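Local coordinates for hypothetical protein (PDB 4GL6) that is of unknown function, a DUF5037 family protein from the gut bacterium Ruminococcus gnavus whose single chain contains two separate four-stranded beta sheets, at residues D127-N130 with Y136-L139; V166-L171 with G223-D228. All blocks are in the same frame, centred on the assembly; numbering follows the deposited sequence.

Contacts 1 and 2 follow one another along the chain and illustrate how the ends of helices are tied to the loops flanking a mixed beta sheet. Contact 1 joins the end of helix 122-129 to the lead-in of strand 140-147; contact 2 sets helix 156-171 against the loop that follows strand 215-220. Their centres lie about 14 Å apart, yet they touch, with Leu139 CD1 of contact 1 packed 3.4 Å from Leu171 O of contact 2. Trp122 NE1 hydrogen-bonds to that same carbonyl, and Asn130 ND2 bonds to Gly172 O, next in the chain after Leu171. With the protein's function unknown, both contacts are best read as structural packing.

Contact 1. Residues D127-N130 with Y136-L139; sequences DLCN and YKTL
Cys129 and Lys137 meet where helix 122-129 ends and the chain doubles back, a helix-loop-strand connection leading into strand 140-147 of the mixed sheet. Cys129 O, near the C-terminal end of the helix, accepts a hydrogen bond from Lys137 N at 3.1 Å. The bond is bent, with 138° at the hydrogen. Tyr136 CA approaches the same oxygen in a CH...O contact, while the tyrosine ring turns outward from Cys129 and stacks on Tyr222.

The lysine side chain can be followed outward from this bond. With CG anti to the backbone N (chi1 171°), its methylenes run past the cysteine. CB lies 4.1 Å from both Cys129 CB and Cys129 SG, CG keeps a similar distance from the sulfur, and CD comes to 3.8 Å from Cys129 SG. A bend about the CD-CE bond (chi4) then turns NZ out of the contact to bond with Ile106 O. The thiol is thus lined by the lysine's aliphatic part and by Leu139, whose CD2 packs 3.5 Å from Cys129 SG and also meets Cys129 CB. Leu139 further rests on Trp122 and Val126, so the buried sulfur has largely apolar surroundings.

Asn130, the first residue to leave helical geometry, adds a polar link. Its ND2 serves Gly172 O, and a single water donates both to Asn130 OD1 and to Lys137 O, 2.8 Å from each.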
ATOM      1  N   ASP A 127     -15.648  -9.175   4.101  1.00 65.62           N
ATOM      2  CA  ASP A 127     -16.455 -10.009   5.006  1.00 69.09           C
ATOM      3  C   ASP A 127     -15.702 -10.233   6.324  1.00 64.73           C
ATOM      4  O   ASP A 127     -16.290 -10.106   7.396  1.00 66.50           O
ATOM      5  CB  ASP A 127     -16.826 -11.352   4.346  1.00 71.00           C
ATOM      6  CG  ASP A 127     -17.304 -12.393   5.357  1.00 82.90           C
ATOM      7  OD1 ASP A 127     -18.359 -12.161   5.989  1.00 87.21           O
ATOM      8  OD2 ASP A 127     -16.602 -13.424   5.537  1.00 93.43           O
ATOM      9  N   LEU A 128     -14.419 -10.572   6.228  1.00 58.97           N
ATOM     10  CA  LEU A 128     -13.594 -10.772   7.414  1.00 57.65           C
ATOM     11  C   LEU A 128     -13.487  -9.483   8.242  1.00 55.80           C
ATOM     12  O   LEU A 128     -13.625  -9.525   9.463  1.00 55.27           O
ATOM     13  CB  LEU A 128     -12.206 -11.321   7.052  1.00 58.41           C
ATOM     14  CG  LEU A 128     -12.022 -12.839   6.954  1.00 62.37           C
ATOM     15  CD1 LEU A 128     -13.099 -13.593   6.161  1.00 77.32           C
ATOM     16  CD2 LEU A 128     -10.638 -13.066   6.367  1.00 63.19           C
ATOM     17  N   CYS A 129     -13.294  -8.350   7.571  1.00 53.02           N
ATOM     18  CA  CYS A 129     -13.143  -7.060   8.267  1.00 53.90           C
ATOM     19  C   CYS A 129     -14.405  -6.555   8.943  1.00 54.43           C
ATOM     20  O   CYS A 129     -14.326  -6.076  10.069  1.00 54.21           O
ATOM     21  CB  CYS A 129     -12.606  -5.970   7.329  1.00 52.30           C
ATOM     22  SG  CYS A 129     -10.918  -6.262   6.759  1.00 50.51           S
ATOM     23  N   ASN A 130     -15.547  -6.703   8.272  1.00 52.38           N
ATOM     24  CA  ASN A 130     -16.817  -6.154   8.745  1.00 52.69           C
ATOM     25  C   ASN A 130     -17.645  -7.114   9.622  1.00 55.45           C
ATOM     26  O   ASN A 130     -18.669  -7.634   9.173  1.00 61.31           O
ATOM     27  CB  ASN A 130     -17.632  -5.673   7.518  1.00 52.78           C
ATOM     28  CG  ASN A 130     -16.878  -4.671   6.648  1.00 54.13           C
ATOM     29  OD1 ASN A 130     -15.795  -4.158   7.015  1.00 52.02           O
ATOM     30  ND2 ASN A 130     -17.475  -4.348   5.503  1.00 51.79           N
ATOM     31  N   TYR A 136     -14.792  -4.295  13.957  1.00 47.93           N
ATOM     32  CA  TYR A 136     -14.423  -4.082  12.564  1.00 45.35           C
ATOM     33  C   TYR A 136     -12.931  -3.768  12.474  1.00 45.37           C
ATOM     34  O   TYR A 136     -12.275  -3.463  13.471  1.00 43.48           O
ATOM     35  CB  TYR A 136     -15.286  -3.002  11.887  1.00 43.70           C
ATOM     36  CG  TYR A 136     -15.290  -1.663  12.608  1.00 43.96           C
ATOM     37  CD1 TYR A 136     -14.294  -0.708  12.369  1.00 42.68           C
ATOM     38  CD2 TYR A 136     -16.263  -1.346  13.547  1.00 45.75           C
ATOM     39  CE1 TYR A 136     -14.286   0.520  13.043  1.00 42.61           C
ATOM     40  CE2 TYR A 136     -16.249  -0.124  14.221  1.00 45.34           C
ATOM     41  CZ  TYR A 136     -15.263   0.805  13.971  1.00 43.39           C
ATOM     42  OH  TYR A 136     -15.247   2.016  14.616  1.00 44.56           O
ATOM     43  N   LYS A 137     -12.410  -3.926  11.271  1.00 47.75           N
ATOM     44  CA  LYS A 137     -11.038  -3.669  10.955  1.00 46.91           C
ATOM     45  C   LYS A 137     -11.010  -2.672   9.795  1.00 45.64           C
ATOM     46  O   LYS A 137     -11.788  -2.789   8.843  1.00 49.77           O
ATOM     47  CB  LYS A 137     -10.340  -4.961  10.554  1.00 50.14           C
ATOM     48  CG  LYS A 137      -8.924  -4.755   9.999  1.00 54.38           C
ATOM     49  CD  LYS A 137      -8.255  -6.028   9.489  1.00 55.18           C
ATOM     50  CE  LYS A 137      -7.028  -5.716   8.629  1.00 54.24           C
ATOM     51  NZ  LYS A 137      -5.981  -4.922   9.343  1.00 53.81           N
ATOM     52  N   THR A 138     -10.104  -1.704   9.896  1.00 40.21           N
ATOM     53  CA  THR A 138      -9.854  -0.767   8.832  1.00 41.36           C
ATOM     54  C   THR A 138      -9.286  -1.588   7.664  1.00 42.17           C
ATOM     55  O   THR A 138      -8.254  -2.236   7.806  1.00 44.33           O
ATOM     56  CB  THR A 138      -8.817   0.306   9.235  1.00 36.82           C
ATOM     57  OG1 THR A 138      -9.343   1.099  10.294  1.00 36.42           O
ATOM     58  CG2 THR A 138      -8.517   1.200   8.069  1.00 33.97           C
ATOM     59  N   LEU A 139      -9.974  -1.537   6.527  1.00 44.63           N
ATOM     60  CA  LEU A 139      -9.599  -2.282   5.319  1.00 46.35           C
ATOM     61  C   LEU A 139      -8.173  -1.944   4.935  1.00 44.50           C
ATOM     62  O   LEU A 139      -7.356  -2.833   4.664  1.00 41.05           O
ATOM     63  CB  LEU A 139     -10.534  -1.941   4.156  1.00 45.23           C
ATOM     64  CG  LEU A 139     -11.988  -2.384   4.312  1.00 46.85           C
ATOM     65  CD1 LEU A 139     -12.762  -1.858   3.115  1.00 48.55           C
ATOM     66  CD2 LEU A 139     -12.162  -3.887   4.447  1.00 49.33           C
TER
HETATM   67  O   HOH W   1     -14.092  -1.981   7.483  1.00 48.30           O

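Contact 2. Residues V166-L171 with G223-D228; sequences VYRDKL and GSDKFD
Val166 O accepts from both Lys170 N and Leu171 N, each at 2.9 Å, in a widened pi-type turn of the helix that carries Tyr167 and Arg168 against Asp225 and Phe227. Phe227 turns the CE1 edge of its ring to Tyr167, 3.7 Å from Tyr167 CG. The ring planes stand at 58°, an oblique pairing, and Leu171 CD1 lies over the centre of one tyrosine face.

Arg168 meets the loop with its methylenes. CG stands anti to the backbone N (chi1 -177°), and CD reaches 3.5 Å from Asp225 O and 3.7 Å from Asp225 CB. The chain then bends at chi3, and the guanidinium takes Asp169 side-on, NE to OD1 and NH2 to OD2, both 3.0 Å, in a salt bridge within the helix. With an alanine in place of Arg168, the Asp169 carboxylate would probably lose its charged mate and a gap would open beside Asp225 CB and O.

Tyr167 points into the fold: its OH bonds to Leu176 O, and its side chain touches Ala175 and Leu177 of strand 175-182, Met220 of strand 215-220, and Met84 and Ile88 of helix 75-95. Phe227 packs on Thr218 of strand 215-220 and on Glu164 of helix 156-171, so its side chain bridges strand and helix.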
ATOM      1  N   VAL A 166     -15.667   5.736  -5.007  1.00 55.51           N
ATOM      2  CA  VAL A 166     -14.747   4.588  -4.834  1.00 55.06           C
ATOM      3  C   VAL A 166     -14.833   4.064  -3.386  1.00 55.86           C
ATOM      4  O   VAL A 166     -15.097   2.876  -3.154  1.00 61.70           O
ATOM      5  CB  VAL A 166     -13.297   4.960  -5.189  1.00 50.99           C
ATOM      6  CG1 VAL A 166     -12.331   3.844  -4.830  1.00 48.04           C
ATOM      7  CG2 VAL A 166     -13.194   5.291  -6.669  1.00 51.60           C
ATOM      8  N   TYR A 167     -14.681   4.968  -2.429  1.00 51.61           N
ATOM      9  CA  TYR A 167     -14.733   4.600  -1.004  1.00 52.06           C
ATOM     10  C   TYR A 167     -16.094   4.088  -0.507  1.00 52.27           C
ATOM     11  O   TYR A 167     -16.145   3.162   0.294  1.00 54.58           O
ATOM     12  CB  TYR A 167     -14.126   5.724  -0.127  1.00 51.58           C
ATOM     13  CG  TYR A 167     -12.604   5.649  -0.067  1.00 46.63           C
ATOM     14  CD1 TYR A 167     -11.820   5.921  -1.192  1.00 46.97           C
ATOM     15  CD2 TYR A 167     -11.940   5.278   1.111  1.00 49.68           C
ATOM     16  CE1 TYR A 167     -10.425   5.846  -1.143  1.00 48.52           C
ATOM     17  CE2 TYR A 167     -10.541   5.208   1.164  1.00 48.16           C
ATOM     18  CZ  TYR A 167      -9.792   5.481   0.035  1.00 45.98           C
ATOM     19  OH  TYR A 167      -8.422   5.398   0.099  1.00 45.97           O
ATOM     20  N   ARG A 168     -17.186   4.635  -1.014  1.00 56.68           N
ATOM     21  CA  ARG A 168     -18.524   4.160  -0.622  1.00 62.90           C
ATOM     22  C   ARG A 168     -18.962   2.869  -1.345  1.00 64.52           C
ATOM     23  O   ARG A 168     -19.349   1.893  -0.707  1.00 66.28           O
ATOM     24  CB  ARG A 168     -19.559   5.247  -0.888  1.00 67.05           C
ATOM     25  CG  ARG A 168     -20.984   4.895  -0.456  1.00 71.13           C
ATOM     26  CD  ARG A 168     -21.993   5.934  -0.902  1.00 74.78           C
ATOM     27  NE  ARG A 168     -22.031   6.114  -2.368  1.00 75.63           N
ATOM     28  CZ  ARG A 168     -21.672   7.207  -3.062  1.00 77.09           C
ATOM     29  NH1 ARG A 168     -21.249   8.340  -2.474  1.00 76.87           N
ATOM     30  NH2 ARG A 168     -21.767   7.180  -4.392  1.00 78.85           N
ATOM     31  N   ASP A 169     -18.908   2.888  -2.670  1.00 64.12           N
ATOM     32  CA  ASP A 169     -19.450   1.798  -3.498  1.00 70.67           C
ATOM     33  C   ASP A 169     -18.489   0.667  -3.835  1.00 70.05           C
ATOM     34  O   ASP A 169     -18.942  -0.470  -3.982  1.00 71.41           O
ATOM     35  CB  ASP A 169     -20.030   2.363  -4.818  1.00 74.87           C
ATOM     36  CG  ASP A 169     -21.052   3.487  -4.594  1.00 76.38           C
ATOM     37  OD1 ASP A 169     -21.825   3.430  -3.613  1.00 76.34           O
ATOM     38  OD2 ASP A 169     -21.064   4.455  -5.387  1.00 78.22           O
ATOM     39  N   LYS A 170     -17.194   0.970  -3.964  1.00 67.64           N
ATOM     40  CA  LYS A 170     -16.194  -0.021  -4.400  1.00 66.37           C
ATOM     41  C   LYS A 170     -15.457  -0.688  -3.236  1.00 62.38           C
ATOM     42  O   LYS A 170     -15.358  -1.909  -3.213  1.00 67.37           O
ATOM     43  CB  LYS A 170     -15.190   0.589  -5.415  1.00 69.04           C
ATOM     44  CG  LYS A 170     -15.802   1.176  -6.700  1.00 72.17           C
ATOM     45  CD  LYS A 170     -16.434   0.163  -7.658  1.00 73.94           C
ATOM     46  CE  LYS A 170     -17.224   0.871  -8.756  1.00 76.70           C
ATOM     47  NZ  LYS A 170     -17.980  -0.065  -9.630  1.00 73.89           N
ATOM     48  N   LEU A 171     -14.939   0.086  -2.284  1.00 60.12           N
ATOM     49  CA  LEU A 171     -14.176  -0.501  -1.160  1.00 57.35           C
ATOM     50  C   LEU A 171     -15.011  -1.278  -0.136  1.00 58.02           C
ATOM     51  O   LEU A 171     -14.590  -2.343   0.316  1.00 55.97           O
ATOM     52  CB  LEU A 171     -13.295   0.539  -0.472  1.00 52.89           C
ATOM     53  CG  LEU A 171     -12.214   1.173  -1.348  1.00 52.97           C
ATOM     54  CD1 LEU A 171     -11.298   1.986  -0.452  1.00 48.83           C
ATOM     55  CD2 LEU A 171     -11.416   0.149  -2.154  1.00 52.04           C
ATOM     56  N   GLY A 223     -19.807   1.933   8.385  1.00 62.83           N
ATOM     57  CA  GLY A 223     -21.232   2.257   8.359  1.00 63.31           C
ATOM     58  C   GLY A 223     -21.578   3.687   7.970  1.00 62.61           C
ATOM     59  O   GLY A 223     -22.674   4.149   8.263  1.00 66.83           O
ATOM     60  N   SER A 224     -20.648   4.387   7.323  1.00 63.08           N
ATOM     61  CA  SER A 224     -20.824   5.759   6.871  1.00 62.62           C
ATOM     62  C   SER A 224     -20.665   5.788   5.347  1.00 60.17           C
ATOM     63  O   SER A 224     -19.789   5.126   4.806  1.00 57.13           O
ATOM     64  CB  SER A 224     -19.775   6.647   7.528  1.00 62.24           C
ATOM     65  OG  SER A 224     -19.956   7.996   7.164  1.00 68.24           O
ATOM     66  N   ASP A 225     -21.517   6.548   4.668  1.00 63.42           N
ATOM     67  CA  ASP A 225     -21.472   6.680   3.209  1.00 68.94           C
ATOM     68  C   ASP A 225     -20.683   7.892   2.722  1.00 65.63           C
ATOM     69  O   ASP A 225     -20.515   8.058   1.518  1.00 68.83           O
ATOM     70  CB  ASP A 225     -22.908   6.674   2.643  1.00 74.38           C
ATOM     71  CG  ASP A 225     -23.607   5.316   2.825  1.00 83.02           C
ATOM     72  OD1 ASP A 225     -22.935   4.273   3.027  1.00 84.38           O
ATOM     73  OD2 ASP A 225     -24.848   5.282   2.751  1.00 97.15           O
ATOM     74  N   LYS A 226     -20.163   8.688   3.656  1.00 68.19           N
ATOM     75  CA  LYS A 226     -19.418   9.921   3.375  1.00 68.03           C
ATOM     76  C   LYS A 226     -18.104   9.938   4.133  1.00 63.47           C
ATOM     77  O   LYS A 226     -17.950   9.205   5.109  1.00 64.16           O
ATOM     78  CB  LYS A 226     -20.247  11.135   3.808  1.00 71.47           C
ATOM     79  CG  LYS A 226     -21.633  11.179   3.147  1.00 79.88           C
ATOM     80  CD  LYS A 226     -22.066  12.591   2.793  1.00 86.55           C
ATOM     81  CE  LYS A 226     -23.371  12.592   2.015  1.00 87.87           C
ATOM     82  NZ  LYS A 226     -23.681  13.959   1.518  1.00 93.93           N
ATOM     83  N   PHE A 227     -17.165  10.766   3.665  1.00 58.45           N
ATOM     84  CA  PHE A 227     -15.885  10.970   4.339  1.00 54.64           C
ATOM     85  C   PHE A 227     -16.118  11.857   5.541  1.00 58.73           C
ATOM     86  O   PHE A 227     -17.104  12.604   5.583  1.00 68.37           O
ATOM     87  CB  PHE A 227     -14.873  11.714   3.459  1.00 53.73           C
ATOM     88  CG  PHE A 227     -14.410  10.941   2.263  1.00 56.71           C
ATOM     89  CD1 PHE A 227     -13.700   9.744   2.423  1.00 55.20           C
ATOM     90  CD2 PHE A 227     -14.608  11.433   0.969  1.00 57.72           C
ATOM     91  CE1 PHE A 227     -13.248   9.025   1.325  1.00 52.21           C
ATOM     92  CE2 PHE A 227     -14.152  10.716  -0.136  1.00 53.93           C
ATOM     93  CZ  PHE A 227     -13.469   9.516   0.042  1.00 51.23           C
ATOM     94  N   ASP A 228     -15.194  11.826   6.497  1.00 56.29           N
ATOM     95  CA  ASP A 228     -15.295  12.707   7.670  1.00 55.89           C
ATOM     96  C   ASP A 228     -15.088  14.183   7.308  1.00 54.42           C
ATOM     97  O   ASP A 228     -15.593  15.065   8.005  1.00 51.71           O
ATOM     98  CB  ASP A 228     -14.330  12.293   8.805  1.00 55.33           C
ATOM     99  CG  ASP A 228     -14.876  11.171   9.693  1.00 59.95           C
ATOM    100  OD1 ASP A 228     -15.871  10.482   9.349  1.00 78.14           O
ATOM    101  OD2 ASP A 228     -14.304  10.982  10.778  1.00 65.67           O
TER